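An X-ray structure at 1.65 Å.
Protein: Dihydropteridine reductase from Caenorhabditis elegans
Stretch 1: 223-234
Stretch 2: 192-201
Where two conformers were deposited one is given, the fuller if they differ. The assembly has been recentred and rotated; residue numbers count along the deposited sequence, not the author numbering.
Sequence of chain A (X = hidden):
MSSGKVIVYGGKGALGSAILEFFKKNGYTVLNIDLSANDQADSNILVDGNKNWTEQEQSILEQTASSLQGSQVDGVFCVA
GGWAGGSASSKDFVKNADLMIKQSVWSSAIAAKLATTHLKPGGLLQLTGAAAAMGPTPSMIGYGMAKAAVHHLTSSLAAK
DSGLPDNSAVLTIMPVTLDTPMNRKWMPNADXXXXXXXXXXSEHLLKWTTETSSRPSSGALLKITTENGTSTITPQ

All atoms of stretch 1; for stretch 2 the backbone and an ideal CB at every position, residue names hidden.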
ATOM      1  N   LYS A 223      14.853  -2.730 -11.820  1.00  9.75           N
ATOM      2  CA  LYS A 223      15.605  -1.530 -11.465  1.00 11.35           C
ATOM      3  C   LYS A 223      16.437  -1.121 -12.679  1.00 12.60           C
ATOM      4  O   LYS A 223      17.198  -1.922 -13.227  1.00 12.23           O
ATOM      5  CB  LYS A 223      16.511  -1.807 -10.261  1.00 11.61           C
ATOM      6  CG  LYS A 223      17.238  -0.580  -9.727  1.00 12.51           C
ATOM      7  CD  LYS A 223      17.980  -0.920  -8.445  1.00 13.53           C
ATOM      8  CE  LYS A 223      18.722   0.280  -7.877  1.00 15.26           C
ATOM      9  NZ  LYS A 223      19.406  -0.080  -6.601  1.00 17.11           N
ATOM     10  N   ILE A 224      16.288   0.129 -13.099  1.00 10.84           N
ATOM     11  CA  ILE A 224      16.999   0.617 -14.265  1.00 11.50           C
ATOM     12  C   ILE A 224      18.036   1.664 -13.888  1.00 12.11           C
ATOM     13  O   ILE A 224      17.710   2.697 -13.303  1.00 12.07           O
ATOM     14  CB  ILE A 224      16.007   1.198 -15.283  1.00 12.65           C
ATOM     15  CG1 ILE A 224      14.980   0.119 -15.645  1.00 12.29           C
ATOM     16  CG2 ILE A 224      16.747   1.681 -16.529  1.00 14.16           C
ATOM     17  CD1 ILE A 224      13.895   0.579 -16.594  1.00 12.64           C
ATOM     18  N   THR A 225      19.287   1.374 -14.228  1.00 13.71           N
ATOM     19  CA  THR A 225      20.397   2.267 -13.921  1.00 13.97           C
ATOM     20  C   THR A 225      21.229   2.598 -15.157  1.00 15.89           C
ATOM     21  O   THR A 225      21.238   1.856 -16.142  1.00 16.51           O
ATOM     22  CB  THR A 225      21.323   1.634 -12.860  1.00 15.82           C
ATOM     23  OG1 THR A 225      21.781   0.358 -13.328  1.00 16.12           O
ATOM     24  CG2 THR A 225      20.577   1.441 -11.545  1.00 13.87           C
ATOM     25  N   THR A 226      21.928   3.725 -15.100  1.00 14.99           N
ATOM     26  CA  THR A 226      22.776   4.158 -16.200  1.00 17.36           C
ATOM     27  C   THR A 226      24.119   4.598 -15.629  1.00 19.19           C
ATOM     28  O   THR A 226      24.172   5.368 -14.674  1.00 19.07           O
ATOM     29  CB  THR A 226      22.139   5.337 -16.971  1.00 17.11           C
ATOM     30  OG1 THR A 226      20.837   4.957 -17.436  1.00 14.08           O
ATOM     31  CG2 THR A 226      22.999   5.721 -18.173  1.00 16.97           C
ATOM     32  N   GLU A 227      25.200   4.083 -16.207  1.00 22.41           N
ATOM     33  CA  GLU A 227      26.549   4.424 -15.764  1.00 25.56           C
ATOM     34  C   GLU A 227      27.453   4.473 -16.985  1.00 25.89           C
ATOM     35  O   GLU A 227      27.442   3.557 -17.807  1.00 26.80           O
ATOM     36  CB  GLU A 227      27.072   3.378 -14.779  1.00 27.52           C
ATOM     37  CG  GLU A 227      28.459   3.687 -14.238  1.00 32.62           C
ATOM     38  CD  GLU A 227      28.982   2.599 -13.324  1.00 35.95           C
ATOM     39  OE1 GLU A 227      28.335   2.325 -12.291  1.00 36.85           O
ATOM     40  OE2 GLU A 227      30.040   2.016 -13.640  1.00 38.61           O
ATOM     41  N   ASN A 228      28.234   5.543 -17.103  1.00 27.26           N
ATOM     42  CA  ASN A 228      29.128   5.709 -18.241  1.00 28.24           C
ATOM     43  C   ASN A 228      28.343   5.725 -19.550  1.00 27.72           C
ATOM     44  O   ASN A 228      28.840   5.285 -20.590  1.00 26.20           O
ATOM     45  CB  ASN A 228      30.167   4.585 -18.275  1.00 31.51           C
ATOM     46  CG  ASN A 228      31.223   4.735 -17.200  1.00 34.63           C
ATOM     47  OD1 ASN A 228      30.922   4.720 -16.006  1.00 36.57           O
ATOM     48  ND2 ASN A 228      32.476   4.884 -17.620  1.00 36.94           N
ATOM     49  N   GLY A 229      27.112   6.224 -19.485  1.00 25.53           N
ATOM     50  CA  GLY A 229      26.271   6.312 -20.668  1.00 23.05           C
ATOM     51  C   GLY A 229      25.537   5.043 -21.072  1.00 21.53           C
ATOM     52  O   GLY A 229      24.750   5.054 -22.020  1.00 20.26           O
ATOM     53  N   THR A 230      25.784   3.950 -20.362  1.00 21.34           N
ATOM     54  CA  THR A 230      25.134   2.684 -20.687  1.00 20.28           C
ATOM     55  C   THR A 230      24.038   2.343 -19.678  1.00 19.39           C
ATOM     56  O   THR A 230      24.264   2.375 -18.470  1.00 20.51           O
ATOM     57  CB  THR A 230      26.165   1.536 -20.722  1.00 21.84           C
ATOM     58  OG1 THR A 230      27.220   1.874 -21.633  1.00 23.29           O
ATOM     59  CG2 THR A 230      25.511   0.243 -21.185  1.00 20.92           C
ATOM     60  N   SER A 231      22.850   2.011 -20.176  1.00 18.24           N
ATOM     61  CA  SER A 231      21.735   1.669 -19.298  1.00 16.70           C
ATOM     62  C   SER A 231      21.613   0.163 -19.086  1.00 15.50           C
ATOM     63  O   SER A 231      21.872  -0.626 -19.993  1.00 17.18           O
ATOM     64  CB  SER A 231      20.423   2.213 -19.865  1.00 15.34           C
ATOM     65  OG  SER A 231      20.428   3.631 -19.887  1.00 18.23           O
ATOM     66  N   THR A 232      21.211  -0.222 -17.879  1.00 14.26           N
ATOM     67  CA  THR A 232      21.061  -1.627 -17.525  1.00 14.97           C
ATOM     68  C   THR A 232      19.760  -1.868 -16.764  1.00 13.46           C
ATOM     69  O   THR A 232      19.336  -1.029 -15.969  1.00 12.12           O
ATOM     70  CB  THR A 232      22.237  -2.096 -16.639  1.00 17.32           C
ATOM     71  OG1 THR A 232      23.475  -1.885 -17.329  1.00 19.49           O
ATOM     72  CG2 THR A 232      22.100  -3.573 -16.301  1.00 19.10           C
ATOM     73  N   ILE A 233      19.129  -3.010 -17.025  1.00 12.65           N
ATOM     74  CA  ILE A 233      17.888  -3.392 -16.353  1.00 12.70           C
ATOM     75  C   ILE A 233      18.199  -4.623 -15.502  1.00 13.35           C
ATOM     76  O   ILE A 233      18.583  -5.667 -16.028  1.00 15.00           O
ATOM     77  CB  ILE A 233      16.782  -3.747 -17.370  1.00 13.46           C
ATOM     78  CG1 ILE A 233      16.508  -2.545 -18.276  1.00 14.32           C
ATOM     79  CG2 ILE A 233      15.504  -4.168 -16.638  1.00 13.91           C
ATOM     80  CD1 ILE A 233      15.473  -2.820 -19.351  1.00 14.88           C
ATOM     81  N   THR A 234      18.035  -4.496 -14.190  1.00 12.19           N
ATOM     82  CA  THR A 234      18.331  -5.596 -13.278  1.00 13.06           C
ATOM     83  C   THR A 234      17.130  -5.989 -12.416  1.00 11.74           C
ATOM     84  O   THR A 234      16.654  -5.195 -11.605  1.00 10.97           O
ATOM     85  CB  THR A 234      19.493  -5.219 -12.320  1.00 13.93           C
ATOM     86  OG1 THR A 234      20.595  -4.703 -13.075  1.00 15.56           O
ATOM     87  CG2 THR A 234      19.958  -6.436 -11.534  1.00 13.31           C
ATOM     88  N   UNK A 192      25.183  13.734 -16.619  1.00 19.84           N
ATOM     89  CA  UNK A 192      24.163  12.964 -17.326  1.00 22.13           C
ATOM     90  C   UNK A 192      24.609  11.567 -17.750  1.00 22.65           C
ATOM     91  O   UNK A 192      23.829  10.814 -18.332  1.00 23.78           O
ATOM     92  CB  UNK A 192      23.714  13.741 -18.566  1.00 22.13           C
ATOM     93  N   UNK A 193      25.852  11.210 -17.449  1.00 22.69           N
ATOM     94  CA  UNK A 193      26.352   9.890 -17.816  1.00 22.69           C
ATOM     95  C   UNK A 193      25.676   8.820 -16.958  1.00 22.51           C
ATOM     96  O   UNK A 193      25.870   7.620 -17.173  1.00 22.83           O
ATOM     97  CB  UNK A 193      27.872   9.825 -17.658  1.00 22.69           C
ATOM     98  N   UNK A 194      24.881   9.257 -15.987  1.00 20.54           N
ATOM     99  CA  UNK A 194      24.178   8.331 -15.109  1.00 19.01           C
ATOM    100  C   UNK A 194      22.666   8.528 -15.205  1.00 16.83           C
ATOM    101  O   UNK A 194      21.912   8.004 -14.389  1.00 15.78           O
ATOM    102  CB  UNK A 194      24.645   8.511 -13.663  1.00 19.01           C
ATOM    103  N   UNK A 195      22.235   9.287 -16.206  1.00 15.24           N
ATOM    104  CA  UNK A 195      20.816   9.555 -16.424  1.00 15.57           C
ATOM    105  C   UNK A 195      20.252   8.648 -17.518  1.00 14.68           C
ATOM    106  O   UNK A 195      20.831   8.540 -18.596  1.00 14.75           O
ATOM    107  CB  UNK A 195      20.602  11.024 -16.793  1.00 15.57           C
ATOM    108  N   UNK A 196      19.118   8.005 -17.243  1.00 12.72           N
ATOM    109  CA  UNK A 196      18.499   7.120 -18.226  1.00 12.21           C
ATOM    110  C   UNK A 196      17.658   7.907 -19.232  1.00 13.10           C
ATOM    111  O   UNK A 196      16.784   8.687 -18.848  1.00 12.69           O
ATOM    112  CB  UNK A 196      17.633   6.073 -17.523  1.00 12.21           C
ATOM    113  N   UNK A 197      17.925   7.727 -20.537  1.00 13.52           N
ATOM    114  CA  UNK A 197      17.167   8.430 -21.575  1.00 12.90           C
ATOM    115  C   UNK A 197      15.760   7.847 -21.616  1.00 12.23           C
ATOM    116  O   UNK A 197      15.581   6.643 -21.415  1.00 13.01           O
ATOM    117  CB  UNK A 197      17.848   8.315 -22.940  1.00 12.90           C
ATOM    118  N   UNK A 198      14.764   8.685 -21.878  1.00 11.55           N
ATOM    119  CA  UNK A 198      13.392   8.199 -21.935  1.00 11.10           C
ATOM    120  C   UNK A 198      13.232   7.170 -23.052  1.00 13.21           C
ATOM    121  O   UNK A 198      12.445   6.230 -22.932  1.00 13.79           O
ATOM    122  CB  UNK A 198      12.420   9.363 -22.140  1.00 11.10           C
ATOM    123  N   UNK A 199      13.995   7.339 -24.130  1.00 13.31           N
ATOM    124  CA  UNK A 199      13.933   6.425 -25.268  1.00 14.18           C
ATOM    125  C   UNK A 199      14.310   4.991 -24.896  1.00 14.08           C
ATOM    126  O   UNK A 199      13.863   4.043 -25.538  1.00 13.30           O
ATOM    127  CB  UNK A 199      14.855   6.924 -26.382  1.00 14.18           C
ATOM    128  N   UNK A 200      15.134   4.831 -23.865  1.00 13.87           N
ATOM    129  CA  UNK A 200      15.539   3.499 -23.431  1.00 13.68           C
ATOM    130  C   UNK A 200      14.290   2.743 -22.993  1.00 12.40           C
ATOM    131  O   UNK A 200      14.135   1.556 -23.282  1.00 12.99           O
ATOM    132  CB  UNK A 200      16.568   3.569 -22.301  1.00 13.68           C
ATOM    133  N   UNK A 201      13.405   3.450 -22.292  1.00 12.53           N
ATOM    134  CA  UNK A 201      12.160   2.872 -21.801  1.00 12.56           C
ATOM    135  C   UNK A 201      11.173   2.609 -22.939  1.00 13.06           C
ATOM    136  O   UNK A 201      10.620   1.511 -23.047  1.00 12.63           O
ATOM    137  CB  UNK A 201      11.525   3.798 -20.761  1.00 12.56           C
TER

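Stretch 1 is a β-hairpin: strands 223-227 and 230-234 are joined by a type I' turn from Glu227 to Thr230. Ile224, Thr226 and Ser231 point toward stretch 2, so the test at each position is what its CA-to-CB bond meets on that face.

At position 192 CA-to-CB points away and the ideal CB finds nothing within 5.5 Å, so stretch 1 sets no preference; the residue is His192.

At 193 the CB points sideways, 4.1 Å from Gly229 N, and the carbonyl O accepts a hydrogen bond from Gly229 N (3.0 Å, 164°). A small or polar side chain would suit the edge of the turn. Ser193 is found, and a water bonded to its OG (2.6 Å) also accepts from Asn228 N (3.3 Å).

At 194 the ideal CB, though directed away overall, lies 3.3 Å from Thr226 O. The CA makes a CA-H...O contact with that same oxygen (3.0 Å). Several residues, small ones among them, would be compatible; the deposited one is Ser194. A second water lies 2.6 Å from Ser194 O and accepts from Thr226 N (3.0 Å).

At 195 CA-to-CB points away, so stretch 1 leaves the choice open. It is Trp195, whose backbone O packs 3.6 Å from Thr226 CG2.

At 196 the ideal CB is 3.4 Å from Thr226 OG1 and 4.4 Å from Ser231 OG, which favours a short side chain with a polar atom: serine, threonine or perhaps cysteine. Thr196 places OG1 2.7 Å from Thr226 OG1 in a hydrogen bond; Thr226 OG1 is in turn bonded to Ser231 OG (2.8 Å), giving a chain of three hydroxyls.

At 197, phi/psi of -71/144° admits proline among many residues, and the ideal CB meets nothing. Pro197 brings CD to 3.9 Å from Ser231 OG.

Positions 198 and 199 are out of reach and unconstrained by stretch 1; they hold Leu198 and Ser199.

At 200 the CB points toward the hairpin, 4.6 Å from Ser231 OG, with Ile224 and Ile233 beyond. A large apolar or aromatic group would suit. Phe200 receives Ser231 CB over one ring face, 3.4 Å from the centroid and 10° off the normal, while Ile233 CG1 approaches CE2 at the edge (3.6 Å).

At 201 the CB points sideways with nothing near, so only a longer side chain could reach Ile224; leucine, methionine or isoleucine might. Ile201 does, its CD1 3.3 Å from Ile224 CD1.

Stretch 2 (192-201) HSSWTPLSFI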
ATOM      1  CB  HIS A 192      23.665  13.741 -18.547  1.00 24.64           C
ATOM      2  CG  HIS A 192      22.945  15.006 -18.199  1.00 24.89           C
ATOM      3  ND1 HIS A 192      22.257  15.750 -19.133  1.00 27.75           N
ATOM      4  CD2 HIS A 192      22.813  15.663 -17.023  1.00 26.25           C
ATOM      5  CE1 HIS A 192      21.732  16.811 -18.546  1.00 27.82           C
ATOM      6  NE2 HIS A 192      22.054  16.781 -17.265  1.00 25.21           N
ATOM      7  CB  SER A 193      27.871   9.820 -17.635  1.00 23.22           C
ATOM      8  OG  SER A 193      28.226   9.894 -16.266  1.00 27.44           O
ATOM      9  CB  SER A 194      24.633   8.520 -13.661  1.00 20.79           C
ATOM     10  OG  SER A 194      24.378   9.840 -13.218  1.00 23.28           O
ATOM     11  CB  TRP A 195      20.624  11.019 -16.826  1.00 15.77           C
ATOM     12  CG  TRP A 195      20.766  11.988 -15.690  1.00 14.97           C
ATOM     13  CD1 TRP A 195      21.463  11.803 -14.528  1.00 14.74           C
ATOM     14  CD2 TRP A 195      20.184  13.294 -15.606  1.00 13.16           C
ATOM     15  NE1 TRP A 195      21.343  12.911 -13.723  1.00 14.19           N
ATOM     16  CE2 TRP A 195      20.566  13.841 -14.360  1.00 11.92           C
ATOM     17  CE3 TRP A 195      19.376  14.054 -16.462  1.00 12.56           C
ATOM     18  CZ2 TRP A 195      20.165  15.116 -13.949  1.00 12.55           C
ATOM     19  CZ3 TRP A 195      18.977  15.320 -16.055  1.00 14.18           C
ATOM     20  CH2 TRP A 195      19.373  15.838 -14.807  1.00 14.57           C
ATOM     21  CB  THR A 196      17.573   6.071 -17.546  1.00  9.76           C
ATOM     22  OG1 THR A 196      18.315   5.317 -16.581  1.00 11.08           O
ATOM     23  CG2 THR A 196      17.000   5.107 -18.586  1.00 13.19           C
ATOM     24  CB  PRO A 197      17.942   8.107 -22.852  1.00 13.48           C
ATOM     25  CG  PRO A 197      19.325   7.844 -22.367  1.00 14.98           C
ATOM     26  CD  PRO A 197      19.086   7.040 -21.119  1.00 13.23           C
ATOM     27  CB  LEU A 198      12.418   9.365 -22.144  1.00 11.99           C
ATOM     28  CG  LEU A 198      12.462  10.493 -21.100  1.00 10.47           C
ATOM     29  CD1 LEU A 198      11.368  11.507 -21.397  1.00 12.61           C
ATOM     30  CD2 LEU A 198      12.282   9.918 -19.699  1.00 11.84           C
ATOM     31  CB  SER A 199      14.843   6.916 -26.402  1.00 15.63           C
ATOM     32  OG  SER A 199      16.207   6.911 -26.018  1.00 18.62           O
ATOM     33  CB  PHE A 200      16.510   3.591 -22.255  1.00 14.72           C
ATOM     34  CG  PHE A 200      17.071   2.261 -21.820  1.00 12.80           C
ATOM     35  CD1 PHE A 200      18.018   1.599 -22.597  1.00 13.90           C
ATOM     36  CD2 PHE A 200      16.662   1.677 -20.625  1.00 13.42           C
ATOM     37  CE1 PHE A 200      18.554   0.375 -22.187  1.00 12.62           C
ATOM     38  CE2 PHE A 200      17.190   0.451 -20.203  1.00 12.35           C
ATOM     39  CZ  PHE A 200      18.140  -0.200 -20.988  1.00 13.21           C
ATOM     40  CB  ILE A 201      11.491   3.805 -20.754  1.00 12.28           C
ATOM     41  CG1 ILE A 201      12.456   4.053 -19.588  1.00 15.25           C
ATOM     42  CG2 ILE A 201      10.192   3.186 -20.255  1.00 11.78           C
ATOM     43  CD1 ILE A 201      12.846   2.807 -18.833  0.50 13.47           C
TER
HETATM   44  O   HOH W   1      28.026   7.803 -14.768  1.00 32.23           O
HETATM   45  O   HOH W   2      21.073   5.838 -13.178  1.00 14.88           O
HETATM   46  O   HOH W   3      18.362   5.325 -13.871  1.00 11.01           O
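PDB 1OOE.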